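Local coordinates for protein cellulase CEL9M (Clostridium cellulolyticum, PDB 1IA6) that probably hydrolyses internal beta-1,4-glucosidic linkages in cellulose and related beta-glucans, as a family 9 glycoside hydrolase, at residues Y204-F209 against C255-Y260. Sequence-based numbering, arbitrary orientation.
With CA (calcium ion), chain B; SO4 (sulfate ion), chain E.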
loop_
_atom_site.group_PDB
_atom_site.type_symbol
_atom_site.label_atom_id
_atom_site.label_comp_id
_atom_site.label_asym_id
_atom_site.label_seq_id
_atom_site.Cartn_x
_atom_site.Cartn_y
_atom_site.Cartn_z
ATOM N N TYR A 204 -12.642 0.264 6.975
ATOM C CA TYR A 204 -12.352 0.229 5.552
ATOM C C TYR A 204 -13.609 -0.121 4.778
ATOM O O TYR A 204 -13.809 -1.261 4.364
ATOM C CB TYR A 204 -11.233 -0.773 5.269
ATOM C CG TYR A 204 -9.875 -0.245 5.682
ATOM C CD1 TYR A 204 -9.181 0.652 4.870
ATOM C CD2 TYR A 204 -9.312 -0.595 6.910
ATOM C CE1 TYR A 204 -7.961 1.194 5.270
ATOM C CE2 TYR A 204 -8.091 -0.060 7.322
ATOM C CZ TYR A 204 -7.424 0.834 6.496
ATOM O OH TYR A 204 -6.220 1.371 6.890
ATOM N N GLN A 205 -14.467 0.879 4.605
ATOM C CA GLN A 205 -15.717 0.703 3.879
ATOM C C GLN A 205 -15.474 0.858 2.381
ATOM O O GLN A 205 -15.270 1.966 1.885
ATOM C CB GLN A 205 -16.738 1.729 4.368
ATOM C CG GLN A 205 -17.194 1.471 5.793
ATOM C CD GLN A 205 -18.071 2.577 6.336
ATOM O OE1 GLN A 205 -17.582 3.632 6.748
ATOM N NE2 GLN A 205 -19.376 2.347 6.333
ATOM N N ALA A 206 -15.499 -0.265 1.667
ATOM C CA ALA A 206 -15.251 -0.272 0.229
ATOM C C ALA A 206 -16.487 0.104 -0.577
ATOM O O ALA A 206 -17.619 -0.107 -0.135
ATOM C CB ALA A 206 -14.746 -1.638 -0.199
ATOM N N THR A 207 -16.261 0.642 -1.771
ATOM C CA THR A 207 -17.359 1.075 -2.625
ATOM C C THR A 207 -17.321 0.528 -4.048
ATOM O O THR A 207 -18.293 0.672 -4.788
ATOM C CB THR A 207 -17.385 2.608 -2.736
ATOM O OG1 THR A 207 -16.193 3.057 -3.396
ATOM C CG2 THR A 207 -17.457 3.243 -1.357
ATOM N N SER A 208 -16.216 -0.100 -4.435
ATOM C CA SER A 208 -16.099 -0.597 -5.803
ATOM C C SER A 208 -15.247 -1.848 -5.929
ATOM O O SER A 208 -14.277 -2.012 -5.195
ATOM C CB SER A 208 -15.476 0.491 -6.670
ATOM O OG SER A 208 -14.179 0.799 -6.178
ATOM N N PHE A 209 -15.598 -2.720 -6.873
ATOM C CA PHE A 209 -14.811 -3.929 -7.092
ATOM C C PHE A 209 -14.468 -4.140 -8.569
ATOM O O PHE A 209 -13.552 -4.892 -8.894
ATOM C CB PHE A 209 -15.527 -5.161 -6.517
ATOM C CG PHE A 209 -16.831 -5.486 -7.187
ATOM C CD1 PHE A 209 -16.856 -6.131 -8.417
ATOM C CD2 PHE A 209 -18.037 -5.141 -6.584
ATOM C CE1 PHE A 209 -18.065 -6.429 -9.040
ATOM C CE2 PHE A 209 -19.251 -5.435 -7.200
ATOM C CZ PHE A 209 -19.263 -6.079 -8.429
ATOM N N CYS A 255 -5.795 4.482 -4.590
ATOM C CA CYS A 255 -5.827 4.233 -3.153
ATOM C C CYS A 255 -6.489 2.880 -2.919
ATOM O O CYS A 255 -6.984 2.259 -3.863
ATOM C CB CYS A 255 -6.567 5.353 -2.409
ATOM S SG CYS A 255 -8.286 5.613 -2.872
ATOM N N TRP A 256 -6.503 2.425 -1.672
ATOM C CA TRP A 256 -7.060 1.115 -1.371
ATOM C C TRP A 256 -8.470 0.849 -1.891
ATOM O O TRP A 256 -8.804 -0.295 -2.191
ATOM C CB TRP A 256 -6.999 0.827 0.141
ATOM C CG TRP A 256 -7.720 1.813 1.006
ATOM C CD1 TRP A 256 -7.191 2.921 1.602
ATOM C CD2 TRP A 256 -9.107 1.790 1.360
ATOM N NE1 TRP A 256 -8.165 3.590 2.308
ATOM C CE2 TRP A 256 -9.350 2.918 2.174
ATOM C CE3 TRP A 256 -10.171 0.925 1.066
ATOM C CZ2 TRP A 256 -10.618 3.206 2.698
ATOM C CZ3 TRP A 256 -11.430 1.210 1.586
ATOM C CH2 TRP A 256 -11.640 2.343 2.394
ATOM N N ASP A 257 -9.290 1.889 -2.020
ATOM C CA ASP A 257 -10.666 1.704 -2.486
ATOM C C ASP A 257 -10.894 2.002 -3.964
ATOM O O ASP A 257 -11.813 1.460 -4.571
ATOM C CB ASP A 257 -11.619 2.578 -1.656
ATOM C CG ASP A 257 -13.084 2.317 -1.971
ATOM O OD1 ASP A 257 -13.480 1.135 -2.023
ATOM O OD2 ASP A 257 -13.846 3.292 -2.154
ATOM N N ASP A 258 -10.053 2.854 -4.538
ATOM C CA ASP A 258 -10.204 3.247 -5.938
ATOM C C ASP A 258 -8.985 2.913 -6.792
ATOM O O ASP A 258 -7.944 3.563 -6.694
ATOM C CB ASP A 258 -10.511 4.752 -5.998
ATOM C CG ASP A 258 -10.661 5.274 -7.418
ATOM O OD1 ASP A 258 -10.800 4.463 -8.356
ATOM O OD2 ASP A 258 -10.648 6.509 -7.588
ATOM N N MET A 259 -9.121 1.890 -7.631
ATOM C CA MET A 259 -8.032 1.471 -8.502
ATOM C C MET A 259 -8.374 1.670 -9.975
ATOM O O MET A 259 -7.754 1.064 -10.846
ATOM C CB MET A 259 -7.686 -0.000 -8.245
ATOM C CG MET A 259 -6.958 -0.241 -6.930
ATOM S SD MET A 259 -5.337 0.548 -6.907
ATOM C CE MET A 259 -4.380 -0.652 -7.842
ATOM N N TYR A 260 -9.351 2.529 -10.253
ATOM C CA TYR A 260 -9.757 2.792 -11.630
ATOM C C TYR A 260 -8.674 3.419 -12.497
ATOM O O TYR A 260 -8.564 3.090 -13.678
ATOM C CB TYR A 260 -11.013 3.667 -11.656
ATOM C CG TYR A 260 -12.273 2.885 -11.377
ATOM C CD1 TYR A 260 -12.801 2.017 -12.335
ATOM C CD2 TYR A 260 -12.909 2.963 -10.139
ATOM C CE1 TYR A 260 -13.928 1.243 -12.062
ATOM C CE2 TYR A 260 -14.035 2.192 -9.857
ATOM C CZ TYR A 260 -14.536 1.337 -10.822
ATOM O OH TYR A 260 -15.637 0.563 -10.544
HETATM CA CA CA B . -12.198 -0.782 -5.457
HETATM S S SO4 E . -8.196 6.155 5.242
HETATM O O1 SO4 E . -8.007 5.908 6.689
HETATM O O2 SO4 E . -7.214 5.361 4.482
HETATM O O3 SO4 E . -8.004 7.595 4.969
HETATM O O4 SO4 E . -9.571 5.763 4.857
HETATM O O HOH W 1 -9.912 -0.785 -4.633
HETATM O O HOH W 2 -12.513 -1.256 -3.134
#
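The carboxylate of D257 takes hold of T207 with both of its oxygens. D257 OD1 accepts a hydrogen bond from T207 N at 2.8 Å, and D257 OD2 one from T207 OG1 at 2.7 Å; both donors arrive on the syn side, slightly out of the carboxylate plane. CG of D257 lies anti to its own backbone N (chi1 -173°), which sets CG toward T207; the two side chains meet at about a right angle. This two-pronged bond fixes the rotation of the carboxylate, and a calcium-bound water donates to OD1 as well.

Beside this grip, the loops that precede helices 210-224 and 260-271 of the family 9 alpha-barrel module are joined by a calcium ion. S208 chelates it through backbone O at 2.4 Å and OG at 2.6 Å, whereas D257 contributes its main-chain O, its carboxylate being bonded to T207 and to one of the calcium's waters. Two waters and the side chains of D211 and D212 complete the site. The other water donates to W256 O, so W256 O and the D257 carboxylate hold the two calcium-bound waters from the second shell. Y260 leans its CE2 and OH against S208 CB.

Farther along, Y204 presents an edge to the six-membered ring of W256, with CD1 over the ring's centre and the planes at 81° in a T-shaped stack. CB of D257 lies against the opposite face, nearer the rim. W256 NE1 donates at 3.0 Å to O2 of a sulfate, probably from the crystallisation liquor, that R308 also binds, while Y204 OH is hydrogen-bonded to D56.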